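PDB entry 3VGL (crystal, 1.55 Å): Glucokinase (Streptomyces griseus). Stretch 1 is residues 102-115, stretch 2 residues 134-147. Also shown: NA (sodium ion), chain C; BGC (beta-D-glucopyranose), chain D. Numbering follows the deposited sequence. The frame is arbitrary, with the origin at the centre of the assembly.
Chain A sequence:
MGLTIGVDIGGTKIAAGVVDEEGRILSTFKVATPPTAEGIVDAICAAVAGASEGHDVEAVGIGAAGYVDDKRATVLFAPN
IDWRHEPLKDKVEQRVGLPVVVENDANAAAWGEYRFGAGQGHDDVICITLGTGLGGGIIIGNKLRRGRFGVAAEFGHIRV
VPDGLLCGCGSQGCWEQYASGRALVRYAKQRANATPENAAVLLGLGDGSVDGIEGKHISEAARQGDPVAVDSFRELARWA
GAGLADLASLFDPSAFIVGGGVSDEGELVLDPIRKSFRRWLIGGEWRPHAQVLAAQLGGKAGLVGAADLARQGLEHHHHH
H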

# COMPACT_ATOMS: atom_id res chain seq x y z
N VAL A 102 -35.56 -9.06 -10.32
CA VAL A 102 -34.15 -8.79 -10.62
C VAL A 102 -33.36 -8.85 -9.32
O VAL A 102 -33.69 -8.15 -8.36
CB VAL A 102 -33.96 -7.41 -11.30
CG1 VAL A 102 -32.48 -7.06 -11.46
CG2 VAL A 102 -34.65 -7.39 -12.65
N GLU A 103 -32.35 -9.70 -9.27
CA GLU A 103 -31.50 -9.81 -8.08
C GLU A 103 -30.06 -9.55 -8.53
O GLU A 103 -29.72 -9.75 -9.69
CB GLU A 103 -31.60 -11.21 -7.46
CG GLU A 103 -33.00 -11.57 -6.94
CD GLU A 103 -33.27 -11.20 -5.49
OE1 GLU A 103 -32.45 -10.49 -4.86
OE2 GLU A 103 -34.33 -11.62 -4.97
N ASN A 104 -29.19 -9.14 -7.63
CA ASN A 104 -27.77 -9.13 -7.96
C ASN A 104 -27.30 -10.56 -8.25
O ASN A 104 -27.73 -11.51 -7.60
CB ASN A 104 -26.98 -8.48 -6.82
CG ASN A 104 -25.50 -8.73 -6.93
OD1 ASN A 104 -24.98 -9.69 -6.35
ND2 ASN A 104 -24.81 -7.88 -7.69
N ASP A 105 -26.40 -10.70 -9.23
CA ASP A 105 -25.95 -12.02 -9.68
C ASP A 105 -25.30 -12.86 -8.61
O ASP A 105 -25.50 -14.06 -8.57
CB ASP A 105 -25.03 -11.92 -10.91
CG ASP A 105 -23.74 -11.17 -10.65
OD1 ASP A 105 -23.72 -10.27 -9.80
OD2 ASP A 105 -22.73 -11.46 -11.32
N ALA A 106 -24.47 -12.24 -7.77
CA ALA A 106 -23.79 -13.02 -6.76
C ALA A 106 -24.69 -13.26 -5.54
O ALA A 106 -24.54 -14.26 -4.86
CB ALA A 106 -22.48 -12.33 -6.39
N ASN A 107 -25.65 -12.36 -5.30
CA ASN A 107 -26.70 -12.64 -4.33
C ASN A 107 -27.44 -13.90 -4.76
O ASN A 107 -27.65 -14.82 -3.98
CB ASN A 107 -27.70 -11.48 -4.24
CG ASN A 107 -27.16 -10.27 -3.51
OD1 ASN A 107 -25.98 -10.23 -3.08
ND2 ASN A 107 -28.01 -9.28 -3.35
N ALA A 108 -27.74 -13.98 -6.06
CA ALA A 108 -28.46 -15.14 -6.61
C ALA A 108 -27.60 -16.41 -6.51
O ALA A 108 -28.10 -17.48 -6.11
CB ALA A 108 -28.89 -14.85 -8.04
N ALA A 109 -26.31 -16.30 -6.81
CA ALA A 109 -25.40 -17.45 -6.66
C ALA A 109 -25.37 -17.96 -5.21
O ALA A 109 -25.40 -19.18 -4.98
CB ALA A 109 -23.98 -17.08 -7.14
N ALA A 110 -25.28 -17.04 -4.24
CA ALA A 110 -25.30 -17.41 -2.82
C ALA A 110 -26.57 -18.20 -2.49
O ALA A 110 -26.52 -19.27 -1.85
CB ALA A 110 -25.21 -16.17 -1.95
N TRP A 111 -27.70 -17.67 -2.94
CA TRP A 111 -28.98 -18.33 -2.72
C TRP A 111 -29.01 -19.73 -3.38
O TRP A 111 -29.45 -20.71 -2.74
CB TRP A 111 -30.13 -17.43 -3.20
CG TRP A 111 -31.47 -18.03 -2.91
CD1 TRP A 111 -32.33 -18.61 -3.80
CD2 TRP A 111 -32.08 -18.15 -1.62
NE1 TRP A 111 -33.45 -19.08 -3.14
CE2 TRP A 111 -33.33 -18.81 -1.80
CE3 TRP A 111 -31.70 -17.77 -0.32
CZ2 TRP A 111 -34.20 -19.08 -0.73
CZ3 TRP A 111 -32.56 -18.05 0.74
CH2 TRP A 111 -33.80 -18.69 0.52
N GLY A 112 -28.54 -19.83 -4.62
CA GLY A 112 -28.51 -21.14 -5.33
C GLY A 112 -27.69 -22.16 -4.56
O GLY A 112 -28.09 -23.30 -4.40
N GLU A 113 -26.52 -21.74 -4.07
CA GLU A 113 -25.65 -22.65 -3.31
C GLU A 113 -26.22 -22.99 -1.95
O GLU A 113 -26.06 -24.11 -1.46
CB GLU A 113 -24.25 -22.05 -3.19
CG GLU A 113 -23.48 -22.08 -4.52
CD GLU A 113 -23.19 -23.51 -4.98
OE1 GLU A 113 -22.78 -24.35 -4.14
OE2 GLU A 113 -23.32 -23.78 -6.19
N TYR A 114 -26.91 -22.03 -1.34
CA TYR A 114 -27.53 -22.25 -0.03
C TYR A 114 -28.65 -23.30 -0.15
O TYR A 114 -28.75 -24.24 0.65
CB TYR A 114 -28.06 -20.94 0.54
CG TYR A 114 -28.92 -21.15 1.75
CD1 TYR A 114 -28.36 -21.59 2.96
CD2 TYR A 114 -30.29 -20.96 1.68
CE1 TYR A 114 -29.16 -21.82 4.07
CE2 TYR A 114 -31.10 -21.19 2.78
CZ TYR A 114 -30.53 -21.61 3.97
OH TYR A 114 -31.35 -21.83 5.05
N ARG A 115 -29.46 -23.16 -1.19
CA ARG A 115 -30.60 -24.05 -1.41
C ARG A 115 -30.22 -25.43 -1.98
O ARG A 115 -30.79 -26.46 -1.57
CB ARG A 115 -31.63 -23.38 -2.33
CG ARG A 115 -32.30 -22.13 -1.77
CD ARG A 115 -33.27 -22.43 -0.64
NE ARG A 115 -34.02 -23.65 -0.89
CZ ARG A 115 -35.16 -23.72 -1.56
NH1 ARG A 115 -35.73 -22.63 -2.08
NH2 ARG A 115 -35.74 -24.90 -1.73
N LEU A 134 -15.71 -9.28 -9.13
CA LEU A 134 -15.86 -10.10 -7.93
C LEU A 134 -17.18 -9.71 -7.29
O LEU A 134 -17.41 -8.54 -7.03
CB LEU A 134 -14.68 -9.88 -6.94
CG LEU A 134 -14.70 -10.84 -5.72
CD1 LEU A 134 -13.29 -11.08 -5.17
CD2 LEU A 134 -15.57 -10.27 -4.57
N GLY A 135 -18.07 -10.69 -7.13
CA GLY A 135 -19.36 -10.45 -6.50
C GLY A 135 -19.44 -11.12 -5.14
O GLY A 135 -18.67 -12.02 -4.82
N GLY A 136 -20.35 -10.64 -4.30
CA GLY A 136 -20.59 -11.26 -3.00
C GLY A 136 -22.05 -11.61 -2.78
O GLY A 136 -22.94 -11.07 -3.43
N GLY A 137 -22.29 -12.50 -1.83
CA GLY A 137 -23.65 -12.83 -1.41
C GLY A 137 -23.62 -13.24 0.04
O GLY A 137 -22.70 -13.93 0.48
N ILE A 138 -24.63 -12.82 0.79
CA ILE A 138 -24.67 -13.00 2.25
C ILE A 138 -25.90 -13.81 2.63
O ILE A 138 -27.03 -13.40 2.36
CB ILE A 138 -24.76 -11.63 2.96
CG1 ILE A 138 -23.53 -10.77 2.68
CG2 ILE A 138 -24.91 -11.81 4.50
CD1 ILE A 138 -23.79 -9.33 2.97
N ILE A 139 -25.68 -14.95 3.27
CA ILE A 139 -26.76 -15.68 3.95
C ILE A 139 -26.46 -15.59 5.45
O ILE A 139 -25.42 -16.07 5.91
CB ILE A 139 -26.82 -17.16 3.54
CG1 ILE A 139 -26.96 -17.35 2.03
CG2 ILE A 139 -27.95 -17.88 4.33
CD1 ILE A 139 -28.23 -16.81 1.42
N ILE A 140 -27.36 -14.94 6.18
CA ILE A 140 -27.26 -14.86 7.64
C ILE A 140 -28.60 -15.28 8.22
O ILE A 140 -29.65 -14.79 7.79
CB ILE A 140 -26.87 -13.44 8.11
CG1 ILE A 140 -25.39 -13.17 7.81
CG2 ILE A 140 -27.13 -13.29 9.62
CD1 ILE A 140 -24.96 -11.74 8.03
N GLY A 141 -28.55 -16.19 9.19
CA GLY A 141 -29.79 -16.72 9.78
C GLY A 141 -30.73 -17.28 8.72
O GLY A 141 -31.95 -17.01 8.74
N ASN A 142 -30.16 -18.06 7.79
CA ASN A 142 -30.92 -18.78 6.76
C ASN A 142 -31.66 -17.89 5.74
O ASN A 142 -32.58 -18.35 5.05
CB ASN A 142 -31.88 -19.80 7.41
CG ASN A 142 -31.16 -20.71 8.38
OD1 ASN A 142 -31.16 -20.46 9.58
ND2 ASN A 142 -30.51 -21.73 7.86
N LYS A 143 -31.23 -16.63 5.64
CA LYS A 143 -31.88 -15.65 4.77
C LYS A 143 -30.85 -14.86 3.98
O LYS A 143 -29.82 -14.47 4.52
CB LYS A 143 -32.68 -14.66 5.59
CG LYS A 143 -33.93 -15.23 6.27
CD LYS A 143 -35.02 -14.18 6.32
CE LYS A 143 -35.02 -13.42 7.62
NZ LYS A 143 -36.40 -12.95 7.95
N LEU A 144 -31.16 -14.61 2.71
CA LEU A 144 -30.35 -13.70 1.89
C LEU A 144 -30.47 -12.28 2.42
O LEU A 144 -31.58 -11.79 2.70
CB LEU A 144 -30.83 -13.80 0.43
CG LEU A 144 -30.04 -13.03 -0.63
CD1 LEU A 144 -28.58 -13.50 -0.75
CD2 LEU A 144 -30.77 -13.14 -1.98
N ARG A 145 -29.32 -11.60 2.59
CA ARG A 145 -29.32 -10.25 3.12
C ARG A 145 -28.84 -9.24 2.08
O ARG A 145 -27.67 -9.22 1.70
CB ARG A 145 -28.44 -10.15 4.37
CG ARG A 145 -28.74 -11.18 5.44
CD ARG A 145 -30.13 -10.99 6.04
NE ARG A 145 -30.41 -12.05 7.01
CZ ARG A 145 -31.42 -12.02 7.88
NH1 ARG A 145 -32.23 -10.98 7.94
NH2 ARG A 145 -31.59 -13.03 8.72
N ARG A 146 -29.75 -8.37 1.67
CA ARG A 146 -29.49 -7.39 0.62
C ARG A 146 -29.21 -5.99 1.17
O ARG A 146 -28.82 -5.10 0.42
CB ARG A 146 -30.68 -7.36 -0.38
CG ARG A 146 -30.99 -8.71 -1.03
CD ARG A 146 -32.32 -8.59 -1.73
NE ARG A 146 -32.87 -9.88 -2.18
CZ ARG A 146 -33.58 -10.71 -1.43
NH1 ARG A 146 -33.82 -10.44 -0.14
NH2 ARG A 146 -34.05 -11.83 -1.97
N GLY A 147 -29.40 -5.81 2.47
CA GLY A 147 -29.20 -4.52 3.14
C GLY A 147 -30.35 -3.54 2.97
O GLY A 147 -31.34 -3.85 2.30
NA NA C . -23.99 -9.24 -4.26
C2 BGC D . -20.36 -5.80 -9.52
C3 BGC D . -21.24 -6.75 -8.71
C4 BGC D . -21.30 -8.14 -9.34
C5 BGC D . -19.87 -8.61 -9.58
C6 BGC D . -19.81 -9.99 -10.25
C1 BGC D . -18.99 -6.45 -9.69
O1 BGC D . -18.16 -5.67 -10.51
O2 BGC D . -20.19 -4.61 -8.74
O3 BGC D . -22.53 -6.24 -8.59
O4 BGC D . -21.93 -9.04 -8.45
O5 BGC D . -19.15 -7.69 -10.38
O6 BGC D . -20.47 -9.97 -11.50
O HOH W 1 -26.23 -10.69 -0.23
O HOH W 2 -34.16 -21.40 4.75
O HOH W 3 -22.08 -8.62 -5.62
O HOH W 4 -24.69 -6.90 -4.42

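The contact between these two stretches of glucokinase illustrates how a helix can lie almost directly on a strand: small residues meet where the backbones run closest, larger apolar side chains fill the space as they diverge, and a sodium ion, a salt bridge and a hydrogen bond add polar ties. The helix 105-115 crosses the strand 134-140 at 48°, and their axes approach to 6.0 Å.

Such proximity leaves no room for a side chain at Gly-135 or Gly-137. The CA atoms of Asn-107 and Gly-137 lie 4.2 Å apart, and a CB on Gly-137 would collide with Ala-110 CB and Ala-106 O; one on Gly-135 would strike Ala-106 CB. On the helix, methyl groups suffice: Ala-106 CB packs 3.5 Å from Gly-135 C, and Ala-110 CB lies 3.7 Å from Gly-137 CA.

A sodium ion is bound at the same junction. Asn-104 OD1 and Asn-107 OD1 bind the sodium at 2.4 and 2.5 Å, Gly-136 O binds it at 2.3 Å, and two waters also bind it. The ion explains how Asn-107 OD1 and Gly-136 O can sit 3.2 Å apart without a hydrogen bond, since both acceptors turn their lone pairs to a shared cation. Asn-104 does double duty, for its OD1 also caps the helix, accepting from Asn-107 N at 2.9 Å and, weakly, from Ala-106 N at 3.0 Å. A water reinforces the junction by donating weakly to Asn-107 OD1 and more firmly to Arg-145 O while accepting from Ile-138 N.

Farther along the helix, bulk replaces glycine. Ile-139 points toward the helix and places CG2 over the face of the Tyr-114 ring, 4.2 Å from its centroid, in a CH-pi contact; its CD1 reaches the edge of the Trp-111 ring, 4.0 Å from CE3. Leu-144 enters from beyond the type I' turn, its CB 4.1 Å from Trp-111 CE3 and its CD1 3.6 Å from Asn-107 O. Strand alternation suits this arrangement: Ile-138 points away while its neighbour packs inward.

Polar groups secure both ends of the contact. Asn-142, in the turn, donates from ND2 to Tyr-114 OH at 2.9 Å, so the tyrosine combines an apolar ring face with a polar tip. Near the start of the helix, Arg-146 meets buried Glu-103 in a two-pronged salt bridge: NE to OE1 spans 2.8 Å and is nearly linear, while NH2 to OE2 spans 3.0 Å.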